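Local coordinates for mandelate racemase/muconate lactonizing enzyme-like protein (Rubrobacter xylanophilus DSM 9941, PDB 3CYJ) that belongs to the mandelate racemase/muconate lactonizing enzyme family of the enolase superfamily and holds a sodium ion in its barrel domain, at residues G59-S64 / A99-A104; A67-G72 / A83-A88. All coordinates share one frame; numbering follows the deposited sequence.

Contact 1 of 2, residues G59-S64 / A99-A104; sequences GRFVES and AMAVSA
CB of Ala-101 meets two side chains of the facing helix, Phe-61 and Val-62. The closer is Val-62, whose CG2 lies 3.6 Å from Ala-101 CB. Phe-61 reaches the same methyl through one ring carbon, with CD2 3.7 Å from Ala-101 CB. The methyl meets the ring obliquely. In Phe-61 the ring carbon CG is anti to the backbone N (chi1 -163°), which swings the ring out beside the second helix. In Val-62, CG1 takes the anti position (chi1 174°), leaving CG2 on the side of the backbone N to do the touching. The small Ala-101 lets the backbones come near, and the CA atoms of Val-62 and Ala-101 are 5.7 Å apart. No hydrogen bond crosses between the segments; the contact is apolar and buried. It joins helices 57-70 and 97-116 of the N-terminal capping domain of the enolase superfamily, in which a helical layer packs on an antiparallel sheet. Val-58 and Leu-66, one turn before and one turn after Val-62 on helix 57-70, also touch Ala-101. Val-13 of strand 8-26 lies against Val-62, and Ile-89 and Ala-92 against Phe-61. Phe-61 also packs on Ser-57 of the second subunit. Farther along, Ser-103 OG donates to Ala-99 O at 2.7 Å and also bonds Gly-275 N. The backbone N of Ser-103 reaches Ala-99 O from the other face of the carbonyl plane.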
ATOM      1  N   GLY A  59      24.819  21.141  29.471  1.00 39.90           N
ATOM      2  CA  GLY A  59      25.891  22.146  29.564  1.00 40.35           C
ATOM      3  C   GLY A  59      27.284  21.640  29.258  1.00 40.27           C
ATOM      4  O   GLY A  59      28.050  22.262  28.514  1.00 41.75           O
ATOM      5  N   ARG A  60      27.615  20.479  29.794  1.00 40.33           N
ATOM      6  CA  ARG A  60      28.880  19.823  29.444  1.00 40.61           C
ATOM      7  C   ARG A  60      29.009  19.469  27.926  1.00 39.79           C
ATOM      8  O   ARG A  60      30.093  19.650  27.298  1.00 38.79           O
ATOM      9  CB  ARG A  60      29.067  18.563  30.340  1.00 42.26           C
ATOM     10  CG  ARG A  60      30.488  17.984  30.219  1.00 48.89           C
ATOM     11  CD  ARG A  60      31.544  19.043  30.745  1.00 53.73           C
ATOM     12  NE  ARG A  60      32.873  18.839  30.180  1.00 56.59           N
ATOM     13  CZ  ARG A  60      33.797  18.029  30.706  1.00 59.91           C
ATOM     14  NH1 ARG A  60      33.534  17.310  31.818  1.00 59.55           N
ATOM     15  NH2 ARG A  60      34.995  17.935  30.114  1.00 57.86           N
ATOM     16  N   PHE A  61      27.903  18.979  27.325  1.00 38.12           N
ATOM     17  CA  PHE A  61      27.866  18.744  25.880  1.00 37.66           C
ATOM     18  C   PHE A  61      28.169  20.020  25.068  1.00 37.54           C
ATOM     19  O   PHE A  61      28.931  19.988  24.111  1.00 36.85           O
ATOM     20  CB  PHE A  61      26.489  18.169  25.447  1.00 37.43           C
ATOM     21  CG  PHE A  61      26.498  17.531  24.063  1.00 37.64           C
ATOM     22  CD1 PHE A  61      26.593  16.153  23.911  1.00 34.57           C
ATOM     23  CD2 PHE A  61      26.404  18.328  22.901  1.00 38.37           C
ATOM     24  CE1 PHE A  61      26.607  15.556  22.598  1.00 35.09           C
ATOM     25  CE2 PHE A  61      26.402  17.756  21.619  1.00 34.87           C
ATOM     26  CZ  PHE A  61      26.506  16.360  21.470  1.00 34.06           C
ATOM     27  N   VAL A  62      27.529  21.130  25.420  1.00 38.58           N
ATOM     28  CA  VAL A  62      27.859  22.449  24.789  1.00 39.68           C
ATOM     29  C   VAL A  62      29.346  22.784  24.905  1.00 40.24           C
ATOM     30  O   VAL A  62      30.013  23.116  23.904  1.00 40.23           O
ATOM     31  CB  VAL A  62      27.035  23.617  25.404  1.00 39.17           C
ATOM     32  CG1 VAL A  62      27.479  24.989  24.851  1.00 37.20           C
ATOM     33  CG2 VAL A  62      25.518  23.358  25.220  1.00 38.35           C
ATOM     34  N   GLU A  63      29.882  22.674  26.128  1.00 41.99           N
ATOM     35  CA  GLU A  63      31.307  23.013  26.336  1.00 42.70           C
ATOM     36  C   GLU A  63      32.171  22.139  25.454  1.00 42.06           C
ATOM     37  O   GLU A  63      33.042  22.628  24.742  1.00 41.59           O
ATOM     38  CB  GLU A  63      31.709  22.868  27.806  1.00 41.90           C
ATOM     39  CG  GLU A  63      31.020  23.915  28.628  1.00 48.64           C
ATOM     40  CD  GLU A  63      30.982  23.614  30.142  1.00 56.55           C
ATOM     41  OE1 GLU A  63      31.520  22.575  30.625  1.00 61.06           O
ATOM     42  OE2 GLU A  63      30.361  24.429  30.855  1.00 60.92           O
ATOM     43  N   SER A  64      31.874  20.833  25.478  1.00 41.77           N
ATOM     44  CA  SER A  64      32.763  19.846  24.914  1.00 40.92           C
ATOM     45  C   SER A  64      32.698  19.844  23.405  1.00 41.00           C
ATOM     46  O   SER A  64      33.730  19.724  22.733  1.00 39.65           O
ATOM     47  CB  SER A  64      32.411  18.484  25.486  1.00 41.21           C
ATOM     48  OG  SER A  64      32.993  17.458  24.699  1.00 43.30           O
ATOM     49  N   ALA A  99      20.733  17.322  20.973  1.00 35.20           N
ATOM     50  CA  ALA A  99      19.822  18.170  20.215  1.00 35.58           C
ATOM     51  C   ALA A  99      19.409  19.349  21.066  1.00 35.20           C
ATOM     52  O   ALA A  99      19.218  20.471  20.573  1.00 34.30           O
ATOM     53  CB  ALA A  99      18.561  17.367  19.785  1.00 34.53           C
ATOM     54  N   MET A 100      19.205  19.072  22.350  1.00 35.16           N
ATOM     55  CA  MET A 100      18.870  20.101  23.329  1.00 35.98           C
ATOM     56  C   MET A 100      20.012  21.151  23.387  1.00 37.20           C
ATOM     57  O   MET A 100      19.753  22.366  23.447  1.00 38.18           O
ATOM     58  CB  MET A 100      18.647  19.458  24.695  1.00 34.38           C
ATOM     59  CG  MET A 100      17.304  18.814  24.778  1.00 36.49           C
ATOM     60  SD  MET A 100      16.774  18.124  26.341  1.00 35.24           S
ATOM     61  CE  MET A 100      17.121  16.487  25.905  1.00 34.96           C
ATOM     62  N   ALA A 101      21.260  20.666  23.317  1.00 37.20           N
ATOM     63  CA  ALA A 101      22.429  21.539  23.348  1.00 37.28           C
ATOM     64  C   ALA A 101      22.514  22.385  22.079  1.00 37.59           C
ATOM     65  O   ALA A 101      22.683  23.629  22.157  1.00 36.78           O
ATOM     66  CB  ALA A 101      23.723  20.732  23.554  1.00 36.26           C
ATOM     67  N   VAL A 102      22.456  21.725  20.912  1.00 37.26           N
ATOM     68  CA  VAL A 102      22.408  22.484  19.644  1.00 36.55           C
ATOM     69  C   VAL A 102      21.306  23.574  19.672  1.00 36.89           C
ATOM     70  O   VAL A 102      21.515  24.705  19.248  1.00 37.54           O
ATOM     71  CB  VAL A 102      22.212  21.562  18.411  1.00 36.44           C
ATOM     72  CG1 VAL A 102      21.894  22.397  17.199  1.00 36.85           C
ATOM     73  CG2 VAL A 102      23.493  20.733  18.114  1.00 33.55           C
ATOM     74  N   SER A 103      20.140  23.239  20.196  1.00 36.72           N
ATOM     75  CA  SER A 103      19.009  24.165  20.227  1.00 37.64           C
ATOM     76  C   SER A 103      19.318  25.424  21.042  1.00 38.61           C
ATOM     77  O   SER A 103      19.086  26.551  20.590  1.00 39.19           O
ATOM     78  CB  SER A 103      17.796  23.453  20.848  1.00 37.98           C
ATOM     79  OG  SER A 103      17.380  22.399  19.997  1.00 37.89           O
ATOM     80  N   ALA A 104      19.817  25.219  22.259  1.00 38.91           N
ATOM     81  CA  ALA A 104      20.177  26.317  23.154  1.00 39.66           C
ATOM     82  C   ALA A 104      21.196  27.212  22.476  1.00 39.75           C
ATOM     83  O   ALA A 104      21.054  28.421  22.501  1.00 41.25           O
ATOM     84  CB  ALA A 104      20.774  25.754  24.470  1.00 38.80           C
TER

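Contact 2 of 2, residues A67-G72 / A83-A88; sequences AGVAEG and ARMQAA
Val-69 O takes a hydrogen bond from Arg-84, with NH2 of Arg-84 2.6 Å from Val-69 O. The nitrogen lies in the carbonyl plane, on a lone pair of the oxygen. The bond is bent, with an N-H...O angle of 134°, and the oxygen sits 31° out of the guanidinium plane. The carbonyl belongs to the last turn of helix 57-70, so a positive charge here probably suits the negative end of the helix dipole. NH1 of the same guanidinium bonds Ser-73 OG just beyond the segment, and Ser-73 OG also bonds Ala-70 O. Two bonds thus help to fix the rotation of the group.

Val-69 supplies the apolar part as well, and its branches have separate partners. CG1 lies over one face of the guanidinium, nearer its edge than its centre, 3.6 Å from Arg-84 NH2. The arginine chain bends at chi3 (45°), which brings its end back over the valine. The valine and the arginine point opposite ways as they pass. CG1 also touches the methionine stem, with Met-85 CG 3.7 Å from Val-69 CG1. CG2 faces the last turn of the other helix, where Ala-88 CB is 4.1 Å from Val-69 CG2.

Val-69 therefore fits against Arg-84, Met-85 and Ala-88, along one side of helix 78-88. Past it the chain leaves the helix at Glu-71, whose OE2 bonds Leu-11 N, and Gly-72 pairs with Val-8 through the backbone. The contact ties the end of helix 57-70 to helix 78-88, with strand 8-26 beside the first at Leu-11 and helix 97-116 beside the second at Val-105.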
ATOM      1  N   ALA A  67      30.946  24.743  21.668  1.00 39.75           N
ATOM      2  CA  ALA A  67      31.598  26.055  21.833  1.00 40.54           C
ATOM      3  C   ALA A  67      32.686  26.213  20.788  1.00 42.07           C
ATOM      4  O   ALA A  67      32.766  27.235  20.095  1.00 43.28           O
ATOM      5  CB  ALA A  67      32.147  26.236  23.328  1.00 40.05           C
ATOM      6  N   GLY A  68      33.466  25.155  20.595  1.00 42.80           N
ATOM      7  CA  GLY A  68      34.523  25.178  19.634  1.00 44.01           C
ATOM      8  C   GLY A  68      34.054  25.364  18.205  1.00 45.24           C
ATOM      9  O   GLY A  68      34.810  25.845  17.370  1.00 46.47           O
ATOM     10  N   VAL A  69      32.827  24.954  17.885  1.00 45.48           N
ATOM     11  CA  VAL A  69      32.320  25.120  16.496  1.00 44.69           C
ATOM     12  C   VAL A  69      31.825  26.558  16.316  1.00 45.94           C
ATOM     13  O   VAL A  69      32.018  27.156  15.262  1.00 45.28           O
ATOM     14  CB  VAL A  69      31.158  24.112  16.197  1.00 43.41           C
ATOM     15  CG1 VAL A  69      30.466  24.414  14.868  1.00 42.29           C
ATOM     16  CG2 VAL A  69      31.688  22.664  16.237  1.00 43.38           C
ATOM     17  N   ALA A  70      31.153  27.077  17.358  1.00 47.37           N
ATOM     18  CA  ALA A  70      30.478  28.376  17.297  1.00 48.48           C
ATOM     19  C   ALA A  70      31.496  29.513  17.327  1.00 49.36           C
ATOM     20  O   ALA A  70      31.368  30.506  16.568  1.00 49.91           O
ATOM     21  CB  ALA A  70      29.472  28.535  18.421  1.00 47.08           C
ATOM     22  N   GLU A  71      32.499  29.363  18.197  1.00 49.37           N
ATOM     23  CA  GLU A  71      33.538  30.372  18.364  1.00 49.44           C
ATOM     24  C   GLU A  71      34.292  30.653  17.070  1.00 49.59           C
ATOM     25  O   GLU A  71      34.748  29.745  16.386  1.00 48.60           O
ATOM     26  CB  GLU A  71      34.465  30.002  19.536  1.00 49.89           C
ATOM     27  CG  GLU A  71      33.667  30.032  20.862  1.00 50.57           C
ATOM     28  CD  GLU A  71      34.456  29.681  22.093  1.00 54.76           C
ATOM     29  OE1 GLU A  71      35.604  29.191  21.964  1.00 53.93           O
ATOM     30  OE2 GLU A  71      33.897  29.893  23.205  1.00 58.18           O
ATOM     31  N   GLY A  72      34.383  31.921  16.683  1.00 50.16           N
ATOM     32  CA  GLY A  72      35.204  32.215  15.517  1.00 49.89           C
ATOM     33  C   GLY A  72      34.314  32.330  14.306  1.00 50.53           C
ATOM     34  O   GLY A  72      34.804  32.730  13.242  1.00 51.73           O
ATOM     35  N   ALA A  83      24.586  23.904  10.942  1.00 42.00           N
ATOM     36  CA  ALA A  83      24.924  22.802  10.042  1.00 42.98           C
ATOM     37  C   ALA A  83      26.243  22.165  10.443  1.00 43.01           C
ATOM     38  O   ALA A  83      26.373  20.933  10.465  1.00 44.34           O
ATOM     39  CB  ALA A  83      24.977  23.275   8.619  1.00 41.84           C
ATOM     40  N   ARG A  84      27.230  23.003  10.705  1.00 42.73           N
ATOM     41  CA  ARG A  84      28.543  22.546  11.172  1.00 42.75           C
ATOM     42  C   ARG A  84      28.379  21.841  12.556  1.00 42.59           C
ATOM     43  O   ARG A  84      29.045  20.827  12.813  1.00 43.73           O
ATOM     44  CB  ARG A  84      29.560  23.727  11.212  1.00 41.52           C
ATOM     45  CG  ARG A  84      29.929  24.263   9.822  1.00 43.60           C
ATOM     46  CD  ARG A  84      30.665  25.624   9.884  1.00 46.08           C
ATOM     47  NE  ARG A  84      31.698  25.601  10.921  1.00 48.36           N
ATOM     48  CZ  ARG A  84      31.761  26.485  11.915  1.00 49.62           C
ATOM     49  NH1 ARG A  84      30.899  27.507  11.913  1.00 45.36           N
ATOM     50  NH2 ARG A  84      32.723  26.386  12.866  1.00 44.31           N
ATOM     51  N   MET A  85      27.480  22.339  13.414  1.00 40.91           N
ATOM     52  CA  MET A  85      27.278  21.676  14.715  1.00 40.38           C
ATOM     53  C   MET A  85      26.701  20.244  14.562  1.00 40.98           C
ATOM     54  O   MET A  85      27.215  19.292  15.168  1.00 40.96           O
ATOM     55  CB  MET A  85      26.395  22.513  15.643  1.00 39.19           C
ATOM     56  CG  MET A  85      27.084  23.785  16.290  1.00 37.90           C
ATOM     57  SD  MET A  85      26.187  24.588  17.649  1.00 30.26           S
ATOM     58  CE  MET A  85      24.851  25.468  16.778  1.00 35.60           C
ATOM     59  N   GLN A  86      25.639  20.102  13.750  1.00 40.23           N
ATOM     60  CA  GLN A  86      25.021  18.826  13.451  1.00 38.45           C
ATOM     61  C   GLN A  86      26.046  17.820  12.843  1.00 39.02           C
ATOM     62  O   GLN A  86      26.053  16.654  13.212  1.00 37.29           O
ATOM     63  CB  GLN A  86      23.839  19.013  12.485  1.00 38.83           C
ATOM     64  CG  GLN A  86      22.739  19.923  12.946  1.00 38.66           C
ATOM     65  CD  GLN A  86      21.898  19.365  14.077  1.00 44.90           C
ATOM     66  OE1 GLN A  86      22.163  18.277  14.654  1.00 45.45           O
ATOM     67  NE2 GLN A  86      20.872  20.122  14.429  1.00 45.73           N
ATOM     68  N   ALA A  87      26.899  18.282  11.917  1.00 38.50           N
ATOM     69  CA  ALA A  87      27.877  17.416  11.300  1.00 38.52           C
ATOM     70  C   ALA A  87      28.884  16.951  12.340  1.00 39.13           C
ATOM     71  O   ALA A  87      29.253  15.788  12.370  1.00 39.84           O
ATOM     72  CB  ALA A  87      28.593  18.135  10.134  1.00 38.03           C
ATOM     73  N   ALA A  88      29.330  17.874  13.188  1.00 39.74           N
ATOM     74  CA  ALA A  88      30.392  17.621  14.154  1.00 39.70           C
ATOM     75  C   ALA A  88      29.973  16.614  15.208  1.00 39.75           C
ATOM     76  O   ALA A  88      30.845  15.944  15.766  1.00 41.24           O
ATOM     77  CB  ALA A  88      30.851  18.932  14.835  1.00 38.85           C
TER

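How the contacts relate
Both contacts use helix 57-70, at successive points along it, and lie about 11 Å apart between centres. Contact 1 is buried and holds 97-116. Contact 2 is partly buried, farther from the chain's centre, and holds 78-88, the helix that precedes 97-116. Its segments fall within the loop that contact 1 closes. The chemistry follows the place: contact 1 is purely apolar, while contact 2 adds an arginine bond to a carbonyl in the last turn of helix 57-70. Within that helix, Val-62 O and Ala-67 N probably share a hydrogen bond. Val-102 packs on Gln-86 and Met-85, bringing 97-116 against 78-88, so each of the three helices touches the other two.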